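Local coordinates for arginine 3rd transport system periplasmic binding protein (Legionella pneumophila subsp. pneumophila str. Philadelphia 1, PDB 3KZG) that probably captures arginine in the periplasm as the solute-binding component of an ABC-type amino acid uptake system, at residues G8-N13 with G114-T119; N13-V18 with A162-A167; I135-E138 with D142-L145; A167-A172 with K178-I183. One frame throughout, in Å; residues are numbered along the deposited sequence.

Interaction 1 of 4, residues G8-N13 with G114-T119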
loop_
_atom_site.group_PDB
_atom_site.type_symbol
_atom_site.label_atom_id
_atom_site.label_comp_id
_atom_site.label_asym_id
_atom_site.label_seq_id
_atom_site.Cartn_x
_atom_site.Cartn_y
_atom_site.Cartn_z
ATOM N N GLY A 8 -20.545 27.989 -5.421
ATOM C CA GLY A 8 -21.926 27.659 -5.695
ATOM C C GLY A 8 -22.039 26.158 -5.883
ATOM O O GLY A 8 -21.172 25.545 -6.506
ATOM N N THR A 9 -23.092 25.567 -5.326
ATOM C CA THR A 9 -23.337 24.130 -5.441
ATOM C C THR A 9 -24.848 23.954 -5.554
ATOM O O THR A 9 -25.599 24.846 -5.162
ATOM C CB THR A 9 -22.817 23.371 -4.201
ATOM O OG1 THR A 9 -22.956 21.959 -4.409
ATOM C CG2 THR A 9 -23.592 23.781 -2.958
ATOM N N SER A 10 -25.305 22.827 -6.093
ATOM C CA SER A 10 -26.743 22.623 -6.242
ATOM C C SER A 10 -27.418 22.409 -4.894
ATOM O O SER A 10 -26.750 22.235 -3.873
ATOM C CB SER A 10 -27.035 21.436 -7.162
ATOM O OG SER A 10 -26.655 20.220 -6.561
ATOM N N LYS A 11 -28.747 22.417 -4.905
ATOM C CA LYS A 11 -29.523 22.249 -3.683
ATOM C C LYS A 11 -29.825 20.816 -3.269
ATOM O O LYS A 11 -29.971 20.535 -2.085
ATOM C CB LYS A 11 -30.843 23.022 -3.795
ATOM C CG LYS A 11 -30.698 24.513 -3.541
ATOM C CD LYS A 11 -32.013 25.247 -3.736
ATOM C CE LYS A 11 -31.911 26.690 -3.251
ATOM N NZ LYS A 11 -33.128 27.483 -3.585
ATOM N N PHE A 12 -29.921 19.901 -4.223
ATOM C CA PHE A 12 -30.240 18.533 -3.856
ATOM C C PHE A 12 -29.824 17.497 -4.894
ATOM O O PHE A 12 -30.404 17.399 -5.981
ATOM C CB PHE A 12 -31.748 18.420 -3.582
ATOM C CG PHE A 12 -32.157 17.123 -2.942
ATOM C CD1 PHE A 12 -31.732 16.800 -1.655
ATOM C CD2 PHE A 12 -32.960 16.217 -3.629
ATOM C CE1 PHE A 12 -32.102 15.592 -1.061
ATOM C CE2 PHE A 12 -33.334 15.007 -3.046
ATOM C CZ PHE A 12 -32.904 14.693 -1.757
ATOM N N ASN A 13 -28.800 16.730 -4.558
ATOM C CA ASN A 13 -28.338 15.670 -5.441
ATOM C C ASN A 13 -27.380 14.781 -4.676
ATOM O O ASN A 13 -26.219 14.632 -5.047
ATOM C CB ASN A 13 -27.655 16.233 -6.690
ATOM C CG ASN A 13 -27.243 15.138 -7.667
ATOM O OD1 ASN A 13 -27.980 14.171 -7.879
ATOM N ND2 ASN A 13 -26.067 15.292 -8.275
ATOM N N GLY A 114 -36.858 10.749 -17.693
ATOM C CA GLY A 114 -36.700 11.981 -16.943
ATOM C C GLY A 114 -35.229 12.348 -16.880
ATOM O O GLY A 114 -34.368 11.471 -16.790
ATOM N N VAL A 115 -34.934 13.642 -16.932
ATOM C CA VAL A 115 -33.558 14.120 -16.884
ATOM C C VAL A 115 -33.480 15.438 -16.117
ATOM O O VAL A 115 -34.437 16.211 -16.109
ATOM C CB VAL A 115 -32.998 14.313 -18.321
ATOM C CG1 VAL A 115 -31.834 15.274 -18.312
ATOM C CG2 VAL A 115 -32.560 12.963 -18.890
ATOM N N ARG A 116 -32.345 15.684 -15.467
ATOM C CA ARG A 116 -32.144 16.910 -14.698
ATOM C C ARG A 116 -31.748 18.037 -15.653
ATOM O O ARG A 116 -30.706 17.969 -16.308
ATOM C CB ARG A 116 -31.038 16.704 -13.660
ATOM C CG ARG A 116 -30.898 17.818 -12.625
ATOM C CD ARG A 116 -29.654 17.596 -11.776
ATOM N NE ARG A 116 -29.633 18.422 -10.573
ATOM C CZ ARG A 116 -28.617 18.476 -9.718
ATOM N NH1 ARG A 116 -27.522 17.752 -9.932
ATOM N NH2 ARG A 116 -28.704 19.235 -8.633
ATOM N N LYS A 117 -32.580 19.071 -15.728
ATOM C CA LYS A 117 -32.317 20.202 -16.614
ATOM C C LYS A 117 -30.940 20.822 -16.368
ATOM O O LYS A 117 -30.600 21.155 -15.241
ATOM C CB LYS A 117 -33.398 21.275 -16.439
ATOM C CG LYS A 117 -33.246 22.451 -17.403
ATOM C CD LYS A 117 -34.322 23.509 -17.200
ATOM C CE LYS A 117 -34.196 24.612 -18.245
ATOM N NZ LYS A 117 -35.226 25.681 -18.088
ATOM N N GLY A 118 -30.162 20.985 -17.436
ATOM C CA GLY A 118 -28.835 21.564 -17.304
ATOM C C GLY A 118 -27.714 20.553 -17.500
ATOM O O GLY A 118 -26.568 20.934 -17.732
ATOM N N THR A 119 -28.038 19.264 -17.402
ATOM C CA THR A 119 -27.039 18.214 -17.586
ATOM C C THR A 119 -27.009 17.784 -19.046
ATOM O O THR A 119 -27.885 18.146 -19.828
ATOM C CB THR A 119 -27.352 16.947 -16.745
ATOM O OG1 THR A 119 -28.558 16.337 -17.226
ATOM C CG2 THR A 119 -27.498 17.292 -15.280
HETATM O O HOH W 1 -30.706 21.403 -7.429
HETATM O O HOH W 2 -25.159 18.112 -8.234
#
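Arg-116, at the end of strand 112-116, spans the gap to Ser-10 and Asn-13 with its side chain alone; the nearest CA pair here, Asn-13 and Arg-116, is 10.1 Å apart. CG stands anti to the backbone N (chi1 -169°) and the chain runs on extended, which carries the guanidinium to the end of strand 4-13. Ser-10 OG lies at the guanidinium edge, near its plane, 3.1 Å from Arg-116 NH2; this hydroxyl is hydrogen-bonded to Glu-17. The amide of Asn-13 is turned 54° to the guanidinium plane. Asn-13 ND2 and Arg-116 NH1 are two donors 3.3 Å apart that do not bond each other; both donate to water 2, at 3.0 Å from Asn-13 ND2 and 2.9 Å from Arg-116 NH1, and Asn-13 ND2 also bonds Asp-158. Water 1 accepts from Arg-116 NH2 at 3.2 Å and, weakly, from the backbone N of Lys-11. Beyond Arg-116 the chain makes a type II turn to Thr-119, closed on Arg-116 O by both Thr-119 N and Thr-119 OG1, the latter at 2.8 Å. The two strands belong to different lobes of the type II periplasmic binding fold, and the arginine bridges them. With no clear direct hydrogen bond between the segments, waters carry the polar link between the lobes, and Glu-17 and Asp-158 nearby would probably offset the arginine's charge.

Interaction 2 of 4, residues N13-V18 with A162-A167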
loop_
_atom_site.group_PDB
_atom_site.type_symbol
_atom_site.label_atom_id
_atom_site.label_comp_id
_atom_site.label_asym_id
_atom_site.label_seq_id
_atom_site.Cartn_x
_atom_site.Cartn_y
_atom_site.Cartn_z
ATOM N N ASN A 13 -28.800 16.730 -4.558
ATOM C CA ASN A 13 -28.338 15.670 -5.441
ATOM C C ASN A 13 -27.380 14.781 -4.676
ATOM O O ASN A 13 -26.219 14.632 -5.047
ATOM C CB ASN A 13 -27.655 16.233 -6.690
ATOM C CG ASN A 13 -27.243 15.138 -7.667
ATOM O OD1 ASN A 13 -27.980 14.171 -7.879
ATOM N ND2 ASN A 13 -26.067 15.292 -8.275
ATOM N N PRO A 14 -27.863 14.191 -3.575
ATOM C CA PRO A 14 -27.015 13.307 -2.773
ATOM C C PRO A 14 -26.463 12.226 -3.699
ATOM O O PRO A 14 -27.107 11.863 -4.686
ATOM C CB PRO A 14 -27.988 12.758 -1.727
ATOM C CG PRO A 14 -29.322 12.802 -2.442
ATOM C CD PRO A 14 -29.263 14.141 -3.123
ATOM N N PRO A 15 -25.276 11.682 -3.388
ATOM C CA PRO A 15 -24.430 12.007 -2.238
ATOM C C PRO A 15 -23.440 13.151 -2.458
ATOM O O PRO A 15 -22.531 13.328 -1.651
ATOM C CB PRO A 15 -23.706 10.696 -1.984
ATOM C CG PRO A 15 -23.427 10.245 -3.380
ATOM C CD PRO A 15 -24.745 10.501 -4.098
ATOM N N PHE A 16 -23.605 13.912 -3.540
ATOM C CA PHE A 16 -22.692 15.024 -3.840
ATOM C C PHE A 16 -22.923 16.237 -2.932
ATOM O O PHE A 16 -21.983 16.784 -2.358
ATOM C CB PHE A 16 -22.819 15.403 -5.318
ATOM C CG PHE A 16 -22.404 14.303 -6.248
ATOM C CD1 PHE A 16 -21.057 14.062 -6.500
ATOM C CD2 PHE A 16 -23.356 13.461 -6.822
ATOM C CE1 PHE A 16 -20.659 12.995 -7.314
ATOM C CE2 PHE A 16 -22.970 12.392 -7.636
ATOM C CZ PHE A 16 -21.614 12.161 -7.880
ATOM N N GLU A 17 -24.173 16.662 -2.816
ATOM C CA GLU A 17 -24.514 17.763 -1.922
ATOM C C GLU A 17 -26.012 17.829 -1.688
ATOM O O GLU A 17 -26.811 17.439 -2.534
ATOM C CB GLU A 17 -24.028 19.121 -2.447
ATOM C CG GLU A 17 -24.664 19.586 -3.738
ATOM C CD GLU A 17 -23.825 19.237 -4.938
ATOM O OE1 GLU A 17 -22.658 18.850 -4.732
ATOM O OE2 GLU A 17 -24.320 19.357 -6.079
ATOM N N VAL A 18 -26.371 18.329 -0.516
ATOM C CA VAL A 18 -27.757 18.491 -0.123
ATOM C C VAL A 18 -27.834 19.745 0.743
ATOM O O VAL A 18 -27.089 19.898 1.715
ATOM C CB VAL A 18 -28.236 17.303 0.706
ATOM C CG1 VAL A 18 -28.363 16.056 -0.151
ATOM C CG2 VAL A 18 -27.253 17.069 1.789
ATOM N N ALA A 162 -27.756 7.540 -8.442
ATOM C CA ALA A 162 -28.683 6.431 -8.662
ATOM C C ALA A 162 -28.488 5.359 -7.598
ATOM O O ALA A 162 -29.457 4.840 -7.042
ATOM C CB ALA A 162 -28.473 5.831 -10.052
ATOM N N LYS A 163 -27.232 5.031 -7.315
ATOM C CA LYS A 163 -26.915 4.027 -6.307
ATOM C C LYS A 163 -27.372 4.494 -4.930
ATOM O O LYS A 163 -27.863 3.703 -4.127
ATOM C CB LYS A 163 -25.410 3.750 -6.275
ATOM C CG LYS A 163 -24.910 2.886 -7.414
ATOM C CD LYS A 163 -23.586 2.242 -7.039
ATOM C CE LYS A 163 -23.741 1.348 -5.815
ATOM N NZ LYS A 163 -22.443 0.738 -5.413
ATOM N N TYR A 164 -27.197 5.785 -4.663
ATOM C CA TYR A 164 -27.611 6.359 -3.390
ATOM C C TYR A 164 -29.104 6.105 -3.167
ATOM O O TYR A 164 -29.510 5.552 -2.146
ATOM C CB TYR A 164 -27.354 7.869 -3.387
ATOM C CG TYR A 164 -27.972 8.578 -2.209
ATOM C CD1 TYR A 164 -27.305 8.651 -0.989
ATOM C CD2 TYR A 164 -29.251 9.131 -2.300
ATOM C CE1 TYR A 164 -27.895 9.255 0.116
ATOM C CE2 TYR A 164 -29.850 9.736 -1.196
ATOM C CZ TYR A 164 -29.163 9.791 0.007
ATOM O OH TYR A 164 -29.744 10.359 1.112
ATOM N N TRP A 165 -29.914 6.510 -4.137
ATOM C CA TRP A 165 -31.353 6.351 -4.039
ATOM C C TRP A 165 -31.826 4.917 -3.901
ATOM O O TRP A 165 -32.745 4.637 -3.133
ATOM C CB TRP A 165 -32.040 7.022 -5.231
ATOM C CG TRP A 165 -31.991 8.507 -5.128
ATOM C CD1 TRP A 165 -31.231 9.360 -5.876
ATOM C CD2 TRP A 165 -32.663 9.315 -4.156
ATOM N NE1 TRP A 165 -31.384 10.650 -5.426
ATOM C CE2 TRP A 165 -32.258 10.649 -4.370
ATOM C CE3 TRP A 165 -33.570 9.037 -3.122
ATOM C CZ2 TRP A 165 -32.726 11.707 -3.586
ATOM C CZ3 TRP A 165 -34.039 10.094 -2.339
ATOM C CH2 TRP A 165 -33.613 11.411 -2.579
HETATM N N MSE A 166 -31.210 3.995 -4.628
HETATM C CA MSE A 166 -31.657 2.625 -4.507
HETATM C C MSE A 166 -31.335 2.035 -3.143
HETATM O O MSE A 166 -31.992 1.098 -2.697
HETATM C CB MSE A 166 -31.051 1.755 -5.588
HETATM C CG MSE A 166 -31.563 0.345 -5.497
HETATM SE SE MSE A 166 -30.927 -0.676 -6.946
HETATM C CE MSE A 166 -29.192 -1.171 -6.227
ATOM N N ALA A 167 -30.337 2.592 -2.470
ATOM C CA ALA A 167 -29.957 2.095 -1.158
ATOM C C ALA A 167 -30.373 3.050 -0.043
ATOM O O ALA A 167 -29.953 2.891 1.101
ATOM C CB ALA A 167 -28.453 1.862 -1.108
HETATM O O HOH W 3 -29.378 12.624 -5.945
#
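Pro-14 lies over the ring of Tyr-164 and also touches Trp-165. Its CB stands above one face of the tyrosine, 3.7 Å from the centroid and 16° off the normal, a CH-pi contact displaced toward the CE2-CZ side of the ring. Pro-14 CG comes closer to the rim, 3.4 Å from Tyr-164 CE2, and the two side chains cross at about a right angle. The same CG approaches the six-membered ring of the indole obliquely, 3.8 Å from Trp-165 CZ2. Tyr-164 CG is anti to the backbone N (chi1 170°), whereas Trp-165 CG is anti to the carbonyl carbon (chi1 -72°); thus these successive helix residues bring their rings together, the edge of the tyrosine set against a face of the indole. Pro-15 and Tyr-164 run past each other in opposite directions, with Pro-15 CD 3.8 Å from Tyr-164 CB. The peptide bond before Pro-15 is cis, and the turn is closed by a backbone bond from Phe-16 N to Asn-13 O and leads into strand 17-18. In this two-lobed binding-protein fold the turn belongs to one lobe and helix 159-166 to the other, making the proline-aromatic contact an interlobe one. Water 3 makes the polar link. It donates to Asn-13 OD1 and, at 2.7 Å, to Pro-14 O, and accepts from Trp-165 NE1 at 2.9 Å, joining the indole N-H to the turn. On the far side of the helix from the turn, Ala-162 and Met-166 pack on Leu-182 of strand 180-188.

Interaction 3 of 4, residues I135-E138 with D142-L145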
loop_
_atom_site.group_PDB
_atom_site.type_symbol
_atom_site.label_atom_id
_atom_site.label_comp_id
_atom_site.label_asym_id
_atom_site.label_seq_id
_atom_site.Cartn_x
_atom_site.Cartn_y
_atom_site.Cartn_z
ATOM N N ILE A 135 -38.110 14.283 -20.654
ATOM C CA ILE A 135 -38.870 15.213 -19.831
ATOM C C ILE A 135 -37.832 15.891 -18.947
ATOM O O ILE A 135 -37.157 15.230 -18.152
ATOM C CB ILE A 135 -39.912 14.477 -18.949
ATOM C CG1 ILE A 135 -40.988 13.848 -19.834
ATOM C CG2 ILE A 135 -40.532 15.437 -17.951
ATOM C CD1 ILE A 135 -41.818 14.854 -20.609
ATOM N N PHE A 136 -37.684 17.201 -19.115
ATOM C CA PHE A 136 -36.722 17.982 -18.345
ATOM C C PHE A 136 -37.287 18.387 -16.994
ATOM O O PHE A 136 -38.383 18.941 -16.911
ATOM C CB PHE A 136 -36.321 19.245 -19.120
ATOM C CG PHE A 136 -35.586 18.966 -20.398
ATOM C CD1 PHE A 136 -34.194 18.980 -20.430
ATOM C CD2 PHE A 136 -36.282 18.669 -21.564
ATOM C CE1 PHE A 136 -33.503 18.700 -21.606
ATOM C CE2 PHE A 136 -35.597 18.385 -22.750
ATOM C CZ PHE A 136 -34.203 18.401 -22.767
ATOM N N TYR A 137 -36.530 18.114 -15.941
ATOM C CA TYR A 137 -36.928 18.459 -14.585
ATOM C C TYR A 137 -35.877 19.403 -14.018
ATOM O O TYR A 137 -34.679 19.153 -14.157
ATOM C CB TYR A 137 -37.010 17.199 -13.720
ATOM C CG TYR A 137 -38.188 16.302 -14.034
ATOM C CD1 TYR A 137 -39.482 16.646 -13.633
ATOM C CD2 TYR A 137 -38.011 15.101 -14.724
ATOM C CE1 TYR A 137 -40.567 15.818 -13.907
ATOM C CE2 TYR A 137 -39.089 14.266 -15.003
ATOM C CZ TYR A 137 -40.363 14.629 -14.592
ATOM O OH TYR A 137 -41.424 13.798 -14.872
ATOM N N GLU A 138 -36.314 20.490 -13.390
ATOM C CA GLU A 138 -35.368 21.445 -12.825
ATOM C C GLU A 138 -34.777 20.951 -11.509
ATOM O O GLU A 138 -33.607 21.192 -11.230
ATOM C CB GLU A 138 -36.032 22.815 -12.631
ATOM C CG GLU A 138 -36.405 23.507 -13.937
ATOM C CD GLU A 138 -36.874 24.936 -13.728
ATOM O OE1 GLU A 138 -37.833 25.144 -12.955
ATOM O OE2 GLU A 138 -36.287 25.854 -14.339
ATOM N N ASP A 142 -38.434 16.743 -8.176
ATOM C CA ASP A 142 -39.521 16.719 -9.151
ATOM C C ASP A 142 -39.381 15.494 -10.043
ATOM O O ASP A 142 -40.359 14.822 -10.371
ATOM C CB ASP A 142 -39.477 17.970 -10.040
ATOM C CG ASP A 142 -39.708 19.256 -9.265
ATOM O OD1 ASP A 142 -39.373 20.338 -9.799
ATOM O OD2 ASP A 142 -40.231 19.188 -8.132
HETATM N N MSE A 143 -38.148 15.216 -10.443
HETATM C CA MSE A 143 -37.879 14.090 -11.312
HETATM C C MSE A 143 -38.218 12.766 -10.641
HETATM O O MSE A 143 -38.828 11.894 -11.256
HETATM C CB MSE A 143 -36.414 14.104 -11.732
HETATM C CG MSE A 143 -36.029 12.940 -12.617
HETATM SE SE MSE A 143 -34.300 13.189 -13.365
HETATM C CE MSE A 143 -33.256 13.109 -11.732
ATOM N N LEU A 144 -37.814 12.618 -9.385
ATOM C CA LEU A 144 -38.086 11.386 -8.664
ATOM C C LEU A 144 -39.581 11.265 -8.366
ATOM O O LEU A 144 -40.125 10.157 -8.320
ATOM C CB LEU A 144 -37.261 11.332 -7.373
ATOM C CG LEU A 144 -35.755 11.150 -7.590
ATOM C CD1 LEU A 144 -35.038 11.130 -6.247
ATOM C CD2 LEU A 144 -35.494 9.855 -8.358
ATOM N N LEU A 145 -40.242 12.407 -8.183
ATOM C CA LEU A 145 -41.680 12.428 -7.922
ATOM C C LEU A 145 -42.380 12.003 -9.195
ATOM O O LEU A 145 -43.334 11.228 -9.162
ATOM C CB LEU A 145 -42.153 13.835 -7.537
ATOM C CG LEU A 145 -43.674 14.036 -7.460
ATOM C CD1 LEU A 145 -44.272 13.095 -6.432
ATOM C CD2 LEU A 145 -43.991 15.484 -7.101
#
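Tyr-137 closes strand 133-137 just before the chain turns into helix 140-148, whose Met-143 has its CA 5.5 Å from that of Tyr-137. No hydrogen bond links the two segments; the strand is instead bonded along its length to strand 112-116, Tyr-137 pairing with Val-115 and Lys-117. The tyrosine leans toward the helix and lays its ring on the helical backbone. Met-143 CA sits over one face, 3.6 Å from the centroid and 15° off the ring normal, a CH-pi contact offset toward CG. This is the start of a beta-alpha-beta crossover: helix 140-148 leads on to strand 154-158, parallel to strand 133-137 but separated from it by strand 112-116. Met-143, present as selenomethionine, follows the ring with its CB 3.5 Å from Tyr-137 CD2. With CG anti to the backbone N (chi1 179°), its chain first passes along the CD2 side of the ring, Met-143 CG lying 3.6 Å from Tyr-137 CD2, and then bends at chi3 as it leads away to pack on Ser-155 and Met-157 of strand 154-158. Asp-142 takes the other flank, its CB 3.8 Å from Tyr-137 CD1. The peptide between Asp-142 and Met-143 lies along this flank as well, with Asp-142 O 3.7 Å from Tyr-137 CE1, an oblique approach to the ring. Gln-151 and Val-152, in the loop after the helix, also pack on the tyrosine.

Interaction 4 of 4, residues A167-A172 with K178-I183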
loop_
_atom_site.group_PDB
_atom_site.type_symbol
_atom_site.label_atom_id
_atom_site.label_comp_id
_atom_site.label_asym_id
_atom_site.label_seq_id
_atom_site.Cartn_x
_atom_site.Cartn_y
_atom_site.Cartn_z
ATOM N N ALA A 167 -30.337 2.592 -2.470
ATOM C CA ALA A 167 -29.957 2.095 -1.158
ATOM C C ALA A 167 -30.373 3.050 -0.043
ATOM O O ALA A 167 -29.953 2.891 1.101
ATOM C CB ALA A 167 -28.453 1.862 -1.108
ATOM N N SER A 168 -31.207 4.032 -0.368
ATOM C CA SER A 168 -31.638 4.997 0.637
ATOM C C SER A 168 -33.150 5.151 0.772
ATOM O O SER A 168 -33.636 5.678 1.772
ATOM C CB SER A 168 -31.006 6.363 0.346
ATOM O OG SER A 168 -29.593 6.292 0.425
ATOM N N GLU A 169 -33.896 4.690 -0.222
ATOM C CA GLU A 169 -35.346 4.815 -0.173
ATOM C C GLU A 169 -36.027 3.511 -0.553
ATOM O O GLU A 169 -35.926 3.064 -1.695
ATOM C CB GLU A 169 -35.799 5.934 -1.114
ATOM C CG GLU A 169 -37.213 6.417 -0.871
ATOM C CD GLU A 169 -37.544 7.677 -1.656
ATOM O OE1 GLU A 169 -37.745 7.595 -2.888
ATOM O OE2 GLU A 169 -37.592 8.756 -1.034
ATOM N N PRO A 170 -36.732 2.880 0.403
ATOM C CA PRO A 170 -36.913 3.326 1.791
ATOM C C PRO A 170 -35.702 3.052 2.680
ATOM O O PRO A 170 -34.747 2.403 2.258
ATOM C CB PRO A 170 -38.138 2.541 2.239
ATOM C CG PRO A 170 -37.952 1.239 1.529
ATOM C CD PRO A 170 -37.544 1.678 0.134
ATOM N N TYR A 171 -35.754 3.544 3.914
ATOM C CA TYR A 171 -34.665 3.357 4.869
ATOM C C TYR A 171 -34.246 1.898 5.012
ATOM O O TYR A 171 -33.089 1.548 4.786
ATOM C CB TYR A 171 -35.078 3.872 6.246
ATOM C CG TYR A 171 -34.260 5.035 6.739
ATOM C CD1 TYR A 171 -34.368 6.290 6.137
ATOM C CD2 TYR A 171 -33.396 4.893 7.825
ATOM C CE1 TYR A 171 -33.638 7.379 6.608
ATOM C CE2 TYR A 171 -32.659 5.977 8.306
ATOM C CZ TYR A 171 -32.786 7.219 7.695
ATOM O OH TYR A 171 -32.076 8.302 8.173
ATOM N N ALA A 172 -35.194 1.055 5.407
ATOM C CA ALA A 172 -34.932 -0.362 5.597
ATOM C C ALA A 172 -35.387 -1.172 4.390
ATOM O O ALA A 172 -36.244 -2.051 4.508
ATOM C CB ALA A 172 -35.635 -0.854 6.851
ATOM N N LYS A 178 -36.741 -2.817 -1.818
ATOM C CA LYS A 178 -36.345 -1.591 -2.494
ATOM C C LYS A 178 -37.474 -0.946 -3.288
ATOM O O LYS A 178 -38.433 -1.609 -3.680
ATOM C CB LYS A 178 -35.166 -1.868 -3.431
ATOM C CG LYS A 178 -33.910 -2.334 -2.723
ATOM C CD LYS A 178 -32.759 -2.522 -3.699
ATOM C CE LYS A 178 -31.500 -2.963 -2.973
ATOM N NZ LYS A 178 -30.349 -3.158 -3.897
ATOM N N LYS A 179 -37.348 0.359 -3.519
ATOM C CA LYS A 179 -38.329 1.108 -4.292
ATOM C C LYS A 179 -37.798 1.294 -5.708
ATOM O O LYS A 179 -38.569 1.429 -6.662
ATOM C CB LYS A 179 -38.581 2.484 -3.667
ATOM C CG LYS A 179 -39.440 3.406 -4.539
ATOM C CD LYS A 179 -39.598 4.789 -3.927
ATOM C CE LYS A 179 -40.438 5.702 -4.824
ATOM N NZ LYS A 179 -40.674 7.043 -4.203
ATOM N N TYR A 180 -36.474 1.286 -5.835
ATOM C CA TYR A 180 -35.822 1.469 -7.129
ATOM C C TYR A 180 -34.993 0.268 -7.574
ATOM O O TYR A 180 -34.669 -0.616 -6.779
ATOM C CB TYR A 180 -34.896 2.693 -7.075
ATOM C CG TYR A 180 -35.576 3.978 -6.676
ATOM C CD1 TYR A 180 -36.476 4.613 -7.537
ATOM C CD2 TYR A 180 -35.329 4.560 -5.434
ATOM C CE1 TYR A 180 -37.113 5.800 -7.165
ATOM C CE2 TYR A 180 -35.957 5.739 -5.052
ATOM C CZ TYR A 180 -36.847 6.356 -5.922
ATOM O OH TYR A 180 -37.458 7.535 -5.546
ATOM N N LYS A 181 -34.660 0.257 -8.861
ATOM C CA LYS A 181 -33.818 -0.774 -9.456
ATOM C C LYS A 181 -33.073 -0.124 -10.625
ATOM O O LYS A 181 -33.624 0.727 -11.333
ATOM C CB LYS A 181 -34.641 -1.977 -9.951
ATOM C CG LYS A 181 -35.600 -1.693 -11.094
ATOM C CD LYS A 181 -36.189 -2.993 -11.632
ATOM C CE LYS A 181 -37.259 -2.739 -12.677
ATOM N NZ LYS A 181 -37.863 -4.010 -13.170
ATOM N N LEU A 182 -31.816 -0.514 -10.809
ATOM C CA LEU A 182 -30.993 0.033 -11.879
ATOM C C LEU A 182 -31.205 -0.747 -13.168
ATOM O O LEU A 182 -31.377 -1.967 -13.151
ATOM C CB LEU A 182 -29.514 -0.020 -11.488
ATOM C CG LEU A 182 -29.118 0.494 -10.103
ATOM C CD1 LEU A 182 -27.600 0.466 -9.976
ATOM C CD2 LEU A 182 -29.647 1.907 -9.887
ATOM N N ILE A 183 -31.183 -0.036 -14.289
ATOM C CA ILE A 183 -31.378 -0.651 -15.594
ATOM C C ILE A 183 -30.090 -0.543 -16.409
ATOM O O ILE A 183 -29.645 0.560 -16.731
ATOM C CB ILE A 183 -32.526 0.046 -16.356
ATOM C CG1 ILE A 183 -33.785 0.078 -15.479
ATOM C CG2 ILE A 183 -32.807 -0.683 -17.665
ATOM C CD1 ILE A 183 -34.283 -1.296 -15.054
HETATM O O HOH W 4 -34.749 1.559 -3.526
#
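Glu-169 OE1 is gripped by two donors, Tyr-180 OH and Lys-179 NZ. The phenol gives the shorter hydrogen bond, 2.7 Å from Tyr-180 OH to Glu-169 OE1, and meets the oxygen nearly along its C-O axis; carboxylate and ring planes are 29° apart, with the oxygen at the ring edge. The salt bridge differs in direction: Lys-179 NZ lies 3.3 Å from Glu-169 OE1 and 56° out of the carboxylate plane. Glu-169 (chi1 -164°) and Lys-179 both hold CG anti to the backbone N and run extended side by side in the same direction, which brings their charged ends together. Lys-179 NZ has a further partner in Ser-148 OG. Lys-179 CG, for its part, rides over the centre of the Tyr-180 ring. These bonds tie the loop after helix 159-166 to the start of strand 180-188, an outermost strand of the five-stranded mixed sheet in its lobe, across the short helix 173-176 that connects them. Water supplies a backbone bridge, water 4 donating to Glu-169 O at 2.6 Å and accepting from Lys-179 N at 2.9 Å. Apolar contact is lighter. Pro-170, which follows a cis peptide bond, sets its CD 4.0 Å from Lys-179 CB, and also touches Ile-176. Tyr-180 also packs on Trp-165 of helix 159-166, while at the far end of the loop Tyr-171 meets Leu-175 of the second subunit.

How the interactions relate
Interactions 1 and 2 join the two lobes and share Asn-13; interactions 3 and 4 each lie within the lobe of the five-stranded sheet, at its two outermost strands. Interaction 1 is buried and its polar link runs largely through water, a lone arginine among polar groups, whereas interaction 2 is chiefly proline on aromatic rings. Interaction 3 is apolar, and its strand is the sheet neighbour of that of interaction 1. Interactions 2 and 3 are both partly buried, between buried interaction 1 and interaction 4, which lies at the surface about 19 Å from the chain centre and relies on charge and hydroxyl chemistry. Trp-165 connects the set, touching Phe-12, Leu-144 and Tyr-180 of the other three contacts.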